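Putative enoyl-CoA hydratase/isomerase (Mycobacterium abscessus, PDB 3RSI) probably acts as a hydro-lyase of the enoyl-CoA hydratase/isomerase (crotonase) family in lipid metabolism. Local coordinates at residues 208-213 with 239-244; 31-36 with 65-70; 204-209 with 257-262; 156-161 with 181-186. All blocks are in the same frame, centred on the assembly; numbering follows the deposited sequence.

Interaction 1 of 4, residues 208-213 with 239-244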
loop_
_atom_site.group_PDB
_atom_site.type_symbol
_atom_site.label_atom_id
_atom_site.label_comp_id
_atom_site.label_asym_id
_atom_site.label_seq_id
_atom_site.Cartn_x
_atom_site.Cartn_y
_atom_site.Cartn_z
ATOM N N GLY B 208 11.618 -23.432 7.844
ATOM C CA GLY B 208 12.840 -23.770 7.101
ATOM C C GLY B 208 13.705 -22.528 6.959
ATOM O O GLY B 208 13.222 -21.520 6.463
ATOM N N PRO B 209 14.976 -22.581 7.411
ATOM C CA PRO B 209 15.799 -21.365 7.387
ATOM C C PRO B 209 16.178 -20.867 5.996
ATOM O O PRO B 209 16.265 -19.654 5.793
ATOM C CB PRO B 209 17.053 -21.754 8.180
ATOM C CG PRO B 209 16.738 -22.945 8.892
ATOM C CD PRO B 209 15.638 -23.660 8.164
ATOM N N LEU B 210 16.380 -21.771 5.034
ATOM C CA LEU B 210 16.655 -21.335 3.658
ATOM C C LEU B 210 15.390 -20.731 3.044
ATOM O O LEU B 210 15.451 -19.710 2.340
ATOM C CB LEU B 210 17.197 -22.482 2.802
ATOM C CG LEU B 210 17.470 -22.162 1.332
ATOM C CD1 LEU B 210 18.623 -21.171 1.167
ATOM C CD2 LEU B 210 17.735 -23.466 0.552
ATOM N N ALA B 211 14.253 -21.363 3.335
ATOM C CA ALA B 211 12.942 -20.887 2.902
ATOM C C ALA B 211 12.671 -19.486 3.432
ATOM O O ALA B 211 12.299 -18.617 2.665
ATOM C CB ALA B 211 11.865 -21.813 3.363
ATOM N N VAL B 212 12.877 -19.276 4.732
ATOM C CA VAL B 212 12.685 -17.951 5.348
ATOM C C VAL B 212 13.633 -16.870 4.782
ATOM O O VAL B 212 13.196 -15.775 4.429
ATOM C CB VAL B 212 12.768 -18.047 6.907
ATOM C CG1 VAL B 212 12.791 -16.652 7.552
ATOM C CG2 VAL B 212 11.591 -18.903 7.440
ATOM N N ARG B 213 14.931 -17.172 4.691
ATOM C CA ARG B 213 15.917 -16.244 4.106
ATOM C C ARG B 213 15.574 -15.890 2.640
ATOM O O ARG B 213 15.522 -14.720 2.264
ATOM C CB ARG B 213 17.309 -16.894 4.185
ATOM C CG ARG B 213 18.411 -16.246 3.372
ATOM C CD ARG B 213 19.763 -17.007 3.479
ATOM N NE ARG B 213 19.940 -17.558 4.826
ATOM C CZ ARG B 213 20.072 -18.852 5.136
ATOM N NH1 ARG B 213 20.197 -19.206 6.415
ATOM N NH2 ARG B 213 20.104 -19.799 4.201
ATOM N N ARG B 239 13.906 -21.350 -6.851
ATOM C CA ARG B 239 14.473 -22.594 -7.386
ATOM C C ARG B 239 15.332 -23.353 -6.378
ATOM O O ARG B 239 15.131 -24.552 -6.205
ATOM C CB ARG B 239 15.286 -22.345 -8.672
ATOM C CG ARG B 239 14.457 -22.189 -9.916
ATOM C CD ARG B 239 15.324 -21.989 -11.174
ATOM N NE ARG B 239 14.805 -20.886 -11.989
ATOM C CZ ARG B 239 15.410 -19.715 -12.208
ATOM N NH1 ARG B 239 16.618 -19.437 -11.715
ATOM N NH2 ARG B 239 14.797 -18.810 -12.959
ATOM N N PRO B 240 16.296 -22.665 -5.718
ATOM C CA PRO B 240 17.121 -23.326 -4.703
ATOM C C PRO B 240 16.286 -23.901 -3.556
ATOM O O PRO B 240 16.622 -24.957 -3.040
ATOM C CB PRO B 240 18.044 -22.203 -4.204
ATOM C CG PRO B 240 18.125 -21.267 -5.308
ATOM C CD PRO B 240 16.755 -21.288 -5.951
ATOM N N VAL B 241 15.190 -23.244 -3.199
ATOM C CA VAL B 241 14.319 -23.737 -2.128
ATOM C C VAL B 241 13.642 -25.037 -2.567
ATOM O O VAL B 241 13.690 -26.035 -1.850
ATOM C CB VAL B 241 13.272 -22.682 -1.709
ATOM C CG1 VAL B 241 12.291 -23.256 -0.715
ATOM C CG2 VAL B 241 13.974 -21.442 -1.127
ATOM N N ILE B 242 13.060 -25.032 -3.760
ATOM C CA ILE B 242 12.427 -26.241 -4.324
ATOM C C ILE B 242 13.341 -27.459 -4.323
ATOM O O ILE B 242 12.923 -28.564 -3.984
ATOM C CB ILE B 242 11.925 -25.997 -5.783
ATOM C CG1 ILE B 242 10.850 -24.917 -5.810
ATOM C CG2 ILE B 242 11.353 -27.279 -6.400
ATOM C CD1 ILE B 242 9.791 -25.142 -4.807
ATOM N N THR B 243 14.605 -27.251 -4.664
ATOM C CA THR B 243 15.574 -28.337 -4.776
ATOM C C THR B 243 16.347 -28.629 -3.477
ATOM O O THR B 243 17.256 -29.471 -3.465
ATOM C CB THR B 243 16.555 -28.055 -5.928
ATOM O OG1 THR B 243 17.265 -26.836 -5.674
ATOM C CG2 THR B 243 15.775 -27.941 -7.265
ATOM N N SER B 244 15.963 -27.971 -2.392
ATOM C CA SER B 244 16.699 -28.058 -1.128
ATOM C C SER B 244 16.418 -29.375 -0.397
ATOM O O SER B 244 15.382 -30.029 -0.612
ATOM C CB SER B 244 16.354 -26.857 -0.228
ATOM O OG SER B 244 15.003 -26.901 0.253
#

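Interaction 2 of 4, residues 31-36 with 65-70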
loop_
_atom_site.group_PDB
_atom_site.type_symbol
_atom_site.label_atom_id
_atom_site.label_comp_id
_atom_site.label_asym_id
_atom_site.label_seq_id
_atom_site.Cartn_x
_atom_site.Cartn_y
_atom_site.Cartn_z
ATOM N N ASN B 31 -10.619 -28.455 -1.838
ATOM C CA ASN B 31 -10.454 -27.722 -3.091
ATOM C C ASN B 31 -9.010 -27.321 -3.390
ATOM O O ASN B 31 -8.772 -26.373 -4.136
ATOM C CB ASN B 31 -11.413 -26.523 -3.131
ATOM C CG ASN B 31 -12.864 -26.926 -2.857
ATOM O OD1 ASN B 31 -13.304 -28.008 -3.251
ATOM N ND2 ASN B 31 -13.612 -26.048 -2.201
ATOM N N ALA B 32 -8.062 -28.069 -2.829
ATOM C CA ALA B 32 -6.635 -27.890 -3.122
ATOM C C ALA B 32 -6.387 -27.963 -4.620
ATOM O O ALA B 32 -6.947 -28.820 -5.316
ATOM C CB ALA B 32 -5.782 -28.953 -2.404
ATOM N N LEU B 33 -5.544 -27.063 -5.104
ATOM C CA LEU B 33 -5.119 -27.078 -6.497
ATOM C C LEU B 33 -4.516 -28.421 -6.877
ATOM O O LEU B 33 -3.818 -29.024 -6.100
ATOM C CB LEU B 33 -4.068 -26.008 -6.726
ATOM C CG LEU B 33 -4.490 -24.555 -6.488
ATOM C CD1 LEU B 33 -3.325 -23.624 -6.902
ATOM C CD2 LEU B 33 -5.792 -24.215 -7.237
ATOM N N SER B 34 -4.821 -28.890 -8.079
ATOM C CA SER B 34 -4.160 -30.065 -8.648
ATOM C C SER B 34 -3.717 -29.692 -10.055
ATOM O O SER B 34 -4.175 -28.687 -10.604
ATOM C CB SER B 34 -5.127 -31.232 -8.719
ATOM O OG SER B 34 -6.232 -30.903 -9.551
ATOM N N THR B 35 -2.842 -30.501 -10.647
ATOM C CA THR B 35 -2.381 -30.251 -12.012
ATOM C C THR B 35 -3.590 -30.163 -12.931
ATOM O O THR B 35 -3.672 -29.283 -13.777
ATOM C CB THR B 35 -1.447 -31.363 -12.492
ATOM O OG1 THR B 35 -2.126 -32.617 -12.372
ATOM C CG2 THR B 35 -0.173 -31.396 -11.652
ATOM N N ASN B 36 -4.542 -31.063 -12.726
ATOM C CA ASN B 36 -5.801 -31.082 -13.454
ATOM C C ASN B 36 -6.608 -29.786 -13.377
ATOM O O ASN B 36 -7.046 -29.253 -14.400
ATOM C CB ASN B 36 -6.676 -32.198 -12.889
ATOM C CG ASN B 36 -7.426 -32.928 -13.935
ATOM O OD1 ASN B 36 -8.004 -32.315 -14.834
ATOM N ND2 ASN B 36 -7.441 -34.268 -13.832
ATOM N N ALA B 65 -15.073 -24.588 2.191
ATOM C CA ALA B 65 -13.677 -24.181 2.000
ATOM C C ALA B 65 -13.512 -23.543 0.632
ATOM O O ALA B 65 -14.168 -23.936 -0.324
ATOM C CB ALA B 65 -12.759 -25.365 2.111
ATOM N N TYR B 66 -12.616 -22.566 0.535
ATOM C CA TYR B 66 -12.332 -21.927 -0.747
ATOM C C TYR B 66 -11.271 -22.746 -1.465
ATOM O O TYR B 66 -11.553 -23.346 -2.493
ATOM C CB TYR B 66 -11.924 -20.469 -0.516
ATOM C CG TYR B 66 -11.499 -19.666 -1.726
ATOM C CD1 TYR B 66 -12.431 -19.136 -2.596
ATOM C CD2 TYR B 66 -10.164 -19.370 -1.937
ATOM C CE1 TYR B 66 -12.042 -18.364 -3.691
ATOM C CE2 TYR B 66 -9.761 -18.589 -2.996
ATOM C CZ TYR B 66 -10.693 -18.096 -3.880
ATOM O OH TYR B 66 -10.251 -17.342 -4.943
ATOM N N CYS B 67 -10.055 -22.764 -0.926
ATOM C CA CYS B 67 -8.961 -23.541 -1.476
ATOM C C CYS B 67 -7.855 -23.577 -0.435
ATOM O O CYS B 67 -7.316 -22.524 -0.067
ATOM C CB CYS B 67 -8.473 -22.928 -2.804
ATOM S SG CYS B 67 -6.978 -23.667 -3.493
ATOM N N VAL B 68 -7.573 -24.773 0.082
ATOM C CA VAL B 68 -6.512 -25.004 1.091
ATOM C C VAL B 68 -5.490 -25.774 0.260
ATOM O O VAL B 68 -5.549 -27.025 0.048
ATOM C CB VAL B 68 -6.972 -25.864 2.243
ATOM C CG1 VAL B 68 -8.346 -25.378 2.772
ATOM C CG2 VAL B 68 -7.026 -27.285 1.769
ATOM N N GLY B 69 -4.551 -25.010 -0.203
ATOM C CA GLY B 69 -4.485 -24.866 -1.602
ATOM C C GLY B 69 -3.613 -25.738 -2.410
ATOM O O GLY B 69 -3.783 -25.754 -3.588
ATOM N N GLY B 70 -2.764 -26.507 -1.750
ATOM C CA GLY B 70 -1.507 -26.946 -2.297
ATOM C C GLY B 70 -1.555 -27.937 -3.413
ATOM O O GLY B 70 -2.387 -27.816 -4.286
#

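Interaction 3 of 4, residues 204-209 with 257-262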
loop_
_atom_site.group_PDB
_atom_site.type_symbol
_atom_site.label_atom_id
_atom_site.label_comp_id
_atom_site.label_asym_id
_atom_site.label_seq_id
_atom_site.Cartn_x
_atom_site.Cartn_y
_atom_site.Cartn_z
ATOM N N ILE B 204 8.928 -18.474 13.858
ATOM C CA ILE B 204 9.854 -18.303 12.730
ATOM C C ILE B 204 11.012 -19.292 12.792
ATOM O O ILE B 204 11.376 -19.888 11.768
ATOM C CB ILE B 204 10.406 -16.877 12.663
ATOM C CG1 ILE B 204 9.299 -15.926 12.228
ATOM C CG2 ILE B 204 11.575 -16.791 11.657
ATOM C CD1 ILE B 204 9.703 -14.467 12.272
ATOM N N VAL B 205 11.567 -19.509 13.986
ATOM C CA VAL B 205 12.716 -20.435 14.106
ATOM C C VAL B 205 12.356 -21.912 13.860
ATOM O O VAL B 205 13.249 -22.724 13.638
ATOM C CB VAL B 205 13.499 -20.258 15.425
ATOM C CG1 VAL B 205 13.908 -18.762 15.583
ATOM C CG2 VAL B 205 12.717 -20.775 16.600
ATOM N N ARG B 206 11.067 -22.246 13.869
ATOM C CA ARG B 206 10.603 -23.580 13.485
ATOM C C ARG B 206 10.447 -23.765 11.971
ATOM O O ARG B 206 10.280 -24.902 11.491
ATOM C CB ARG B 206 9.258 -23.882 14.157
ATOM C CG ARG B 206 9.376 -24.055 15.664
ATOM C CD ARG B 206 7.996 -24.162 16.297
ATOM N NE ARG B 206 7.292 -25.370 15.858
ATOM C CZ ARG B 206 5.978 -25.558 15.956
ATOM N NH1 ARG B 206 5.191 -24.616 16.473
ATOM N NH2 ARG B 206 5.436 -26.689 15.535
ATOM N N ASN B 207 10.473 -22.657 11.230
ATOM C CA ASN B 207 10.337 -22.689 9.770
ATOM C C ASN B 207 11.670 -22.978 9.088
ATOM O O ASN B 207 12.735 -22.821 9.696
ATOM C CB ASN B 207 9.732 -21.372 9.277
ATOM C CG ASN B 207 8.363 -21.101 9.890
ATOM O OD1 ASN B 207 7.696 -22.022 10.407
ATOM N ND2 ASN B 207 7.933 -19.843 9.835
ATOM N N GLY B 208 11.618 -23.432 7.844
ATOM C CA GLY B 208 12.840 -23.770 7.101
ATOM C C GLY B 208 13.705 -22.528 6.959
ATOM O O GLY B 208 13.222 -21.520 6.463
ATOM N N PRO B 209 14.976 -22.581 7.411
ATOM C CA PRO B 209 15.799 -21.365 7.387
ATOM C C PRO B 209 16.178 -20.867 5.996
ATOM O O PRO B 209 16.265 -19.654 5.793
ATOM C CB PRO B 209 17.053 -21.754 8.180
ATOM C CG PRO B 209 16.738 -22.945 8.892
ATOM C CD PRO B 209 15.638 -23.660 8.164
ATOM N N LYS B 257 5.281 -39.344 10.203
ATOM C CA LYS B 257 4.583 -39.141 11.481
ATOM C C LYS B 257 5.541 -38.563 12.532
ATOM O O LYS B 257 5.646 -39.068 13.668
ATOM C CB LYS B 257 3.914 -40.444 11.951
ATOM N N ARG B 258 6.212 -37.476 12.130
ATOM C CA ARG B 258 7.250 -36.827 12.944
ATOM C C ARG B 258 7.477 -35.366 12.512
ATOM O O ARG B 258 7.262 -35.024 11.352
ATOM C CB ARG B 258 8.554 -37.641 12.856
ATOM N N GLU B 259 7.893 -34.513 13.452
ATOM C CA GLU B 259 8.172 -33.078 13.167
ATOM C C GLU B 259 9.450 -32.896 12.307
ATOM O O GLU B 259 10.356 -33.736 12.337
ATOM C CB GLU B 259 8.275 -32.274 14.479
ATOM C CG GLU B 259 8.957 -30.914 14.349
ATOM C CD GLU B 259 8.936 -30.094 15.631
ATOM O OE1 GLU B 259 8.684 -28.867 15.533
ATOM O OE2 GLU B 259 9.187 -30.664 16.716
ATOM N N ALA B 260 9.505 -31.799 11.545
ATOM C CA ALA B 260 10.607 -31.543 10.615
ATOM C C ALA B 260 11.871 -31.082 11.342
ATOM O O ALA B 260 11.793 -30.282 12.273
ATOM C CB ALA B 260 10.189 -30.506 9.575
ATOM N N ARG B 261 13.024 -31.587 10.903
ATOM C CA ARG B 261 14.335 -31.107 11.354
ATOM C C ARG B 261 15.032 -30.431 10.164
ATOM O O ARG B 261 15.611 -31.102 9.311
ATOM C CB ARG B 261 15.170 -32.275 11.879
ATOM N N PHE B 262 14.944 -29.107 10.093
ATOM C CA PHE B 262 15.519 -28.355 8.971
ATOM C C PHE B 262 16.967 -28.004 9.280
ATOM O O PHE B 262 17.321 -27.811 10.448
ATOM C CB PHE B 262 14.749 -27.055 8.728
ATOM C CG PHE B 262 13.317 -27.249 8.349
ATOM C CD1 PHE B 262 12.974 -28.018 7.241
ATOM C CD2 PHE B 262 12.306 -26.615 9.064
ATOM C CE1 PHE B 262 11.649 -28.192 6.873
ATOM C CE2 PHE B 262 10.969 -26.772 8.704
ATOM C CZ PHE B 262 10.634 -27.574 7.609
HETATM O O HOH W 1 11.383 -26.996 12.721
#

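Interaction 4 of 4, residues 156-161 with 181-186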
loop_
_atom_site.group_PDB
_atom_site.type_symbol
_atom_site.label_atom_id
_atom_site.label_comp_id
_atom_site.label_asym_id
_atom_site.label_seq_id
_atom_site.Cartn_x
_atom_site.Cartn_y
_atom_site.Cartn_z
ATOM N N ARG B 156 5.643 3.378 0.640
ATOM C CA ARG B 156 5.558 2.031 0.075
ATOM C C ARG B 156 4.916 1.045 1.037
ATOM O O ARG B 156 4.463 -0.029 0.623
ATOM C CB ARG B 156 6.936 1.503 -0.307
ATOM C CG ARG B 156 7.666 2.381 -1.282
ATOM C CD ARG B 156 9.016 1.829 -1.608
ATOM N NE ARG B 156 9.758 2.764 -2.443
ATOM C CZ ARG B 156 10.706 2.427 -3.311
ATOM N NH1 ARG B 156 11.068 1.146 -3.494
ATOM N NH2 ARG B 156 11.266 3.379 -4.023
ATOM N N GLN B 157 4.954 1.382 2.318
ATOM C CA GLN B 157 4.614 0.453 3.381
ATOM C C GLN B 157 3.262 0.745 4.055
ATOM O O GLN B 157 2.648 -0.168 4.622
ATOM C CB GLN B 157 5.738 0.450 4.405
ATOM C CG GLN B 157 7.069 -0.013 3.824
ATOM C CD GLN B 157 8.101 -0.378 4.889
ATOM O OE1 GLN B 157 7.799 -0.402 6.086
ATOM N NE2 GLN B 157 9.327 -0.686 4.445
ATOM N N ILE B 158 2.829 2.007 4.003
ATOM C CA ILE B 158 1.526 2.456 4.557
ATOM C C ILE B 158 0.852 3.428 3.578
ATOM O O ILE B 158 1.510 3.973 2.683
ATOM C CB ILE B 158 1.653 3.140 5.943
ATOM C CG1 ILE B 158 2.277 4.540 5.832
ATOM C CG2 ILE B 158 2.435 2.272 6.927
ATOM C CD1 ILE B 158 2.288 5.291 7.194
ATOM N N PRO B 159 -0.452 3.672 3.754
ATOM C CA PRO B 159 -1.118 4.509 2.764
ATOM C C PRO B 159 -0.456 5.871 2.562
ATOM O O PRO B 159 -0.126 6.571 3.527
ATOM C CB PRO B 159 -2.538 4.629 3.301
ATOM C CG PRO B 159 -2.750 3.302 3.982
ATOM C CD PRO B 159 -1.427 3.004 4.637
ATOM N N TYR B 160 -0.242 6.183 1.287
ATOM C CA TYR B 160 0.402 7.402 0.822
ATOM C C TYR B 160 0.035 8.631 1.617
ATOM O O TYR B 160 0.915 9.363 2.041
ATOM C CB TYR B 160 -0.020 7.612 -0.619
ATOM C CG TYR B 160 0.602 8.769 -1.345
ATOM C CD1 TYR B 160 1.808 8.609 -2.038
ATOM C CD2 TYR B 160 -0.038 9.994 -1.416
ATOM C CE1 TYR B 160 2.365 9.664 -2.759
ATOM C CE2 TYR B 160 0.503 11.049 -2.134
ATOM C CZ TYR B 160 1.711 10.874 -2.806
ATOM O OH TYR B 160 2.262 11.925 -3.518
ATOM N N THR B 161 -1.260 8.889 1.808
ATOM C CA THR B 161 -1.644 10.142 2.480
ATOM C C THR B 161 -1.151 10.228 3.917
ATOM O O THR B 161 -0.794 11.315 4.370
ATOM C CB THR B 161 -3.157 10.467 2.373
ATOM O OG1 THR B 161 -3.374 11.826 2.781
ATOM C CG2 THR B 161 -4.022 9.511 3.206
ATOM N N PHE B 181 -3.220 2.052 9.965
ATOM C CA PHE B 181 -2.560 2.315 8.686
ATOM C C PHE B 181 -1.495 1.270 8.311
ATOM O O PHE B 181 -0.819 1.412 7.299
ATOM C CB PHE B 181 -1.978 3.727 8.699
ATOM C CG PHE B 181 -3.021 4.795 8.606
ATOM C CD1 PHE B 181 -3.567 5.115 7.390
ATOM C CD2 PHE B 181 -3.480 5.449 9.743
ATOM C CE1 PHE B 181 -4.557 6.105 7.288
ATOM C CE2 PHE B 181 -4.445 6.429 9.656
ATOM C CZ PHE B 181 -4.994 6.755 8.433
ATOM N N GLY B 182 -1.392 0.207 9.111
ATOM C CA GLY B 182 -0.533 -0.928 8.826
ATOM C C GLY B 182 0.945 -0.672 8.954
ATOM O O GLY B 182 1.741 -1.399 8.397
ATOM N N LEU B 183 1.332 0.374 9.686
ATOM C CA LEU B 183 2.734 0.587 9.979
ATOM C C LEU B 183 3.236 -0.540 10.894
ATOM O O LEU B 183 4.393 -0.952 10.816
ATOM C CB LEU B 183 2.917 1.958 10.659
ATOM C CG LEU B 183 4.344 2.337 11.013
ATOM C CD1 LEU B 183 5.236 2.420 9.792
ATOM C CD2 LEU B 183 4.354 3.658 11.786
ATOM N N VAL B 184 2.358 -1.016 11.776
ATOM C CA VAL B 184 2.654 -2.174 12.624
ATOM C C VAL B 184 1.599 -3.252 12.398
ATOM O O VAL B 184 0.509 -2.971 11.871
ATOM C CB VAL B 184 2.725 -1.779 14.118
ATOM C CG1 VAL B 184 3.788 -0.675 14.332
ATOM C CG2 VAL B 184 1.371 -1.311 14.639
ATOM N N GLY B 185 1.914 -4.475 12.816
ATOM C CA GLY B 185 1.046 -5.617 12.587
ATOM C C GLY B 185 0.259 -6.082 13.794
ATOM O O GLY B 185 -0.640 -6.908 13.652
ATOM N N HIS B 186 0.608 -5.577 14.980
ATOM C CA HIS B 186 -0.076 -5.915 16.221
ATOM C C HIS B 186 -0.054 -4.707 17.183
ATOM O O HIS B 186 0.909 -3.915 17.187
ATOM C CB HIS B 186 0.654 -7.059 16.939
ATOM C CG HIS B 186 0.697 -8.338 16.167
ATOM N ND1 HIS B 186 -0.304 -9.281 16.238
ATOM C CD2 HIS B 186 1.605 -8.809 15.277
ATOM C CE1 HIS B 186 -0.001 -10.286 15.436
ATOM N NE2 HIS B 186 1.148 -10.019 14.839
HETATM O O HOH W 2 3.789 -1.664 6.729
#

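Interaction 1 of 4, residues 208-213 with 239-244
L210 and A211 meet V241 and S244 where helix 209-222 starts and helix 227-242 ends. This helix-helix contact belongs to the C-terminal helical region, a part of crotonase-family chains that helps build the oligomer. It is apolar across the gap. L210 has CG anti to the backbone N (chi1 178°), and this CG faces V241 CG2. Beyond it, L210 CD2 touches S244 CB at 3.7 Å and lies 4.0 Å from P240 O. V241 works with both methyls. Its CG1 meets A211 CB at 4.3 Å. Its CG2 sits 4.2 Å from A211 CA and 4.1 Å from L210 O. The small A211 lets the backbones come close, with the CA atoms of A211 and V241 5.9 Å apart.

S244 is buried, and its hydroxyl is well supplied with partners. OG donates to V241 O at 2.6 Å, in the carbonyl plane and on a lone pair. V241 O also accepts from S244 N. The same OG caps A247 N, so S244 is the N-cap of helix 245-253. L144 of the second subunit packs on A211, and G143 of that subunit on V241. S244 OG and V241 O thus find their partners within 239-244 or at A247 N. The two segments meet through carbon atoms and two carbonyl oxygens, with no hydrogen bond between them.

Interaction 2 of 4, residues 31-36 with 65-70
The backbone bond from L33 N to G69 O is the strongest polar link between the segments, at 2.7 Å. The donor stands above the G69 carbonyl plane, 48° out of it. N31 adds two weak bonds. Its ND2 lies 2.9 Å from A65 O and 3.4 Å from Y66 O, with bent N-H angles of 122° and 144°. The amide is also held from outside: OD1 accepts from R26 N, and ND2 donates to A62 O. A65 O also takes a weak bond from N110 ND2 of the second subunit.

Packing surrounds these bonds. N31 CB rests against Y66 O at 3.2 Å. C67 has SG anti to the backbone N, and SG touches L33 CD2 at 4.0 Å. L33 CB and CG both lie against G69 O, 3.2 Å from each.

C67 and V68 pair in a parallel ladder with a strand of the second subunit, and C67 packs on G117 of that subunit. In crotonase relatives the loop after this short strand supplies a backbone N-H to the oxyanion hole. The position of G69 and G70 is consistent with that role. One backbone bond holds G69 O, and the N31 amide reaches A65 O and Y66 O weakly. Backbone carbonyls of 65-70 therefore receive all the hydrogen bonds between the segments.

Interaction 3 of 4, residues 204-209 with 257-262
F262 packs its ring against the backbone of R206 to P209, in a partly buried contact between the turn after helix 193-205 and the tail that follows helix 245-253. The ring lies between two carbons. G208 CA covers one face, 3.8 Å from the centroid, a CH-pi contact set 25° off the ring normal. A260 CB of its own segment covers the opposite face, offset toward the rim. R206 O comes to the ring edge, in plane, 3.4 Å from CE2. F262 has CG anti to the carbonyl carbon (chi1 -62°), and the ring starts there beside G208 CA. Separately, F262 CB meets P209 CD at 3.6 Å.

Both segments belong to the C-terminal helical region of the crotonase-type chain. G208 is the N-cap residue of helix 209-222, so the ring sits beside the start of that helix. D246 of helix 245-253 touches both P209 and F262.

A water joins the two backbones at one end of the ring. It donates to R206 O at 2.7 Å and, weakly, to A260 O at 3.3 Å. Farther out, R206 and E259 form a long salt bridge, with NE 3.8 Å from OE1. The carboxylate and guanidinium planes stand 86° apart, and OE1 approaches near the guanidinium plane at its edge. R203 brings a like charge close to R206.

R55 of the second subunit donates to V205 O and F262 O. The N207 amide donates to L168 O and T169 O of that subunit.

Interaction 4 of 4, residues 156-161 with 181-186
I158 and P159 pack against F181 and L183. The I158 branch that meets L183 is CG2, which stands anti to the carbonyl carbon. CG2 lies 3.5 Å from L183 CA, tighter than usual for two carbons, and 3.8 Å from L183 CB. P159 meets the F181 ring at its edge, in plane, with CG 3.9 Å from CD1.

F181 O lies against the same two residues, 3.3 Å from I158 CB and 3.2 Å from P159 CD. No direct hydrogen bond joins the segments. A water does so instead. It donates to Q157 O at 2.8 Å and to G182 O at 2.7 Å. G182 has a positive phi (71°), a turn that glycine takes easily.

Charged and amide groups tie both sides to R127. Its guanidinium donates to Q157 OE1 and to L183 O, while Q157 NE2 donates to Q122 O.

The contact joins the break between helices 150-157 and 160-169 to the turn that leaves helix 175-180. I158 also packs on A163 and M166 of helix 160-169, and L183 on F135 of strand 134-136. The F181 ring meets Y179 of the third subunit at about 90°. Within its own chain, 181-186 leads into strand 186-188.

Interactions 1 and 3 form one unit. They share G208 and P209, their centres lie 12 Å apart, and V212 CG2 packs on N207 CB at 3.6 Å. Together they hold helices 193-205 and 209-222 against the last helices of the chain and its tail. Interaction 2 stands apart, 22 Å from interaction 1 between centres, and its 65-70 segment is the one most probably near an oxyanion hole, as in relatives. Interaction 4 lies on the opposite side of the chain's centre from the other three, with its centre 28 Å from that of interaction 1 and 31 Å from that of interaction 2. All four touch the second subunit.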